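Local coordinates for protein-tyrosine-phosphatase PTP1 (PDB 6KRX) that removes phosphate from phosphotyrosine in proteins, notably the MAP kinase MPK6, and with MKP1 restrains defence responses in Arabidopsis, at residues D202-L207 with Y229-D234. Numbering follows the deposited sequence.
Sequences DTSLML and YPEWPD
The Tyr229 ring meets Ser204 at its edge: in the conformer taken here, one of two deposited, OG of Ser204 lies close to the ring plane, 3.3 Å from CE1 of Tyr229. The following backbone, Glu231 N and then Trp232 N, runs over one face near the rim, with Glu231 N 3.8 Å above the plane. Leu205 comes in obliquely with a single methyl, CD2, which is 3.7 Å from Tyr229 CB and also touches CG and CD1. Tyr229 CG stands anti to the backbone N (chi1 -180°), carrying the ring out past Ser204 to helix 242-251, where it packs on Ala243 and Val244. Replacing Tyr229 by an alanine is likely to strip Leu205 CD2 of its ring contacts and leave helix 242-251 without the surface it packs on.

The backbone carbonyl of Ser204 meets Pro230 instead, its O resting 3.2 Å from CD of Pro230, while the aliphatic CG of Glu231 passes 3.6 Å from Ser204 OG. In that same conformer the hydroxyl donates to Thr203 O at 2.6 Å, in the carbonyl plane and on a lone pair. The carboxylate of Glu231 turns to Arg165 in a salt bridge, and Arg165 also hydrogen-bonds Pro230 O through NE.

Here the turn entering strand 206-214 packs against the start of the WPD loop, whose Asp234 is inferred to bind substrate and whose Trp232 O accepts a hydrogen bond from Arg271. The two segments meet by van der Waals packing, CH groups against oxygens and apolar carbons, without a hydrogen bond of their own, next to the strand pairing of Met206 with Gln228.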
loop_
_atom_site.group_PDB
_atom_site.type_symbol
_atom_site.label_atom_id
_atom_site.label_comp_id
_atom_site.label_asym_id
_atom_site.label_seq_id
_atom_site.Cartn_x
_atom_site.Cartn_y
_atom_site.Cartn_z
ATOM N N ASP A 202 7.806 19.708 2.469
ATOM C CA ASP A 202 9.107 20.002 1.819
ATOM C C ASP A 202 9.605 18.781 1.045
ATOM O O ASP A 202 10.434 18.960 0.136
ATOM C CB ASP A 202 10.138 20.414 2.864
ATOM C CG ASP A 202 10.001 21.858 3.284
ATOM O OD1 ASP A 202 9.166 22.581 2.682
ATOM O OD2 ASP A 202 10.719 22.235 4.210
ATOM N N THR A 203 9.061 17.599 1.343
ATOM C CA THR A 203 9.538 16.356 0.681
ATOM C C THR A 203 8.646 15.985 -0.510
ATOM O O THR A 203 8.807 14.881 -1.057
ATOM C CB THR A 203 9.635 15.234 1.719
ATOM O OG1 THR A 203 8.343 15.083 2.310
ATOM C CG2 THR A 203 10.663 15.531 2.789
ATOM N N SER A 204 7.728 16.878 -0.891
ATOM C CA SER A 204 6.887 16.735 -2.112
ATOM C C SER A 204 5.619 15.924 -1.814
ATOM O O SER A 204 4.874 15.661 -2.777
ATOM C CB SER A 204 7.648 16.122 -3.263
ATOM O OG SER A 204 7.496 14.706 -3.287
ATOM N N LEU A 205 5.356 15.566 -0.555
ATOM C CA LEU A 205 4.077 14.854 -0.266
ATOM C C LEU A 205 2.925 15.849 -0.390
ATOM O O LEU A 205 3.107 17.048 -0.069
ATOM C CB LEU A 205 4.070 14.234 1.130
ATOM C CG LEU A 205 5.168 13.212 1.402
ATOM C CD1 LEU A 205 5.099 12.750 2.852
ATOM C CD2 LEU A 205 5.062 12.048 0.435
ATOM N N MET A 206 1.779 15.362 -0.860
ATOM C CA MET A 206 0.535 16.163 -0.779
ATOM C C MET A 206 -0.406 15.505 0.227
ATOM O O MET A 206 -0.657 14.298 0.087
ATOM C CB MET A 206 -0.137 16.252 -2.145
ATOM C CG MET A 206 0.728 16.916 -3.185
ATOM S SD MET A 206 -0.196 17.097 -4.720
ATOM C CE MET A 206 -1.630 17.979 -4.099
ATOM N N LEU A 207 -0.849 16.267 1.229
ATOM C CA LEU A 207 -1.742 15.737 2.292
ATOM C C LEU A 207 -3.139 16.301 2.062
ATOM O O LEU A 207 -3.261 17.524 2.019
ATOM C CB LEU A 207 -1.204 16.154 3.657
ATOM C CG LEU A 207 0.287 15.893 3.867
ATOM C CD1 LEU A 207 0.753 16.462 5.197
ATOM C CD2 LEU A 207 0.587 14.411 3.779
ATOM N N TYR A 229 2.325 10.800 -3.044
ATOM C CA TYR A 229 3.760 11.021 -3.323
ATOM C C TYR A 229 3.971 10.937 -4.827
ATOM O O TYR A 229 3.859 9.862 -5.395
ATOM C CB TYR A 229 4.595 9.964 -2.617
ATOM C CG TYR A 229 6.071 10.094 -2.829
ATOM C CD1 TYR A 229 6.699 11.325 -2.919
ATOM C CD2 TYR A 229 6.861 8.961 -2.859
ATOM C CE1 TYR A 229 8.070 11.424 -3.085
ATOM C CE2 TYR A 229 8.229 9.045 -3.006
ATOM C CZ TYR A 229 8.839 10.278 -3.127
ATOM O OH TYR A 229 10.197 10.339 -3.256
ATOM N N PRO A 230 4.128 12.089 -5.515
ATOM C CA PRO A 230 4.203 12.123 -6.976
ATOM C C PRO A 230 5.603 11.990 -7.583
ATOM O O PRO A 230 5.720 12.110 -8.800
ATOM C CB PRO A 230 3.662 13.527 -7.278
ATOM C CG PRO A 230 4.185 14.347 -6.128
ATOM C CD PRO A 230 4.113 13.432 -4.922
ATOM N N GLU A 231 6.609 11.671 -6.758
ATOM C CA GLU A 231 8.007 11.598 -7.259
ATOM C C GLU A 231 8.556 10.178 -7.113
ATOM O O GLU A 231 9.778 10.035 -6.889
ATOM C CB GLU A 231 8.843 12.663 -6.549
ATOM C CG GLU A 231 8.307 14.076 -6.740
ATOM C CD GLU A 231 8.209 14.566 -8.184
ATOM O OE1 GLU A 231 7.198 15.219 -8.523
ATOM O OE2 GLU A 231 9.128 14.279 -8.975
ATOM N N TRP A 232 7.697 9.168 -7.247
ATOM C CA TRP A 232 8.142 7.748 -7.275
ATOM C C TRP A 232 7.801 7.152 -8.635
ATOM O O TRP A 232 6.658 6.786 -8.895
ATOM C CB TRP A 232 7.489 6.934 -6.158
ATOM C CG TRP A 232 8.127 5.597 -5.914
ATOM C CD1 TRP A 232 8.905 4.861 -6.763
ATOM C CD2 TRP A 232 8.030 4.833 -4.705
ATOM N NE1 TRP A 232 9.301 3.697 -6.160
ATOM C CE2 TRP A 232 8.774 3.649 -4.899
ATOM C CE3 TRP A 232 7.380 5.021 -3.484
ATOM C CZ2 TRP A 232 8.884 2.673 -3.914
ATOM C CZ3 TRP A 232 7.489 4.053 -2.514
ATOM C CH2 TRP A 232 8.246 2.901 -2.722
ATOM N N PRO A 233 8.764 7.099 -9.569
ATOM C CA PRO A 233 8.461 6.604 -10.913
ATOM C C PRO A 233 8.053 5.121 -10.977
ATOM O O PRO A 233 8.573 4.303 -10.215
ATOM C CB PRO A 233 9.752 6.866 -11.698
ATOM C CG PRO A 233 10.828 7.074 -10.667
ATOM C CD PRO A 233 10.139 7.604 -9.427
ATOM N N ASP A 234 7.130 4.813 -11.899
ATOM C CA ASP A 234 6.722 3.410 -12.202
ATOM C C ASP A 234 7.950 2.548 -12.521
ATOM O O ASP A 234 8.837 3.021 -13.275
ATOM C CB ASP A 234 5.716 3.361 -13.359
ATOM C CG ASP A 234 6.330 3.577 -14.735
ATOM O OD1 ASP A 234 6.621 4.739 -15.072
ATOM O OD2 ASP A 234 6.533 2.578 -15.447
#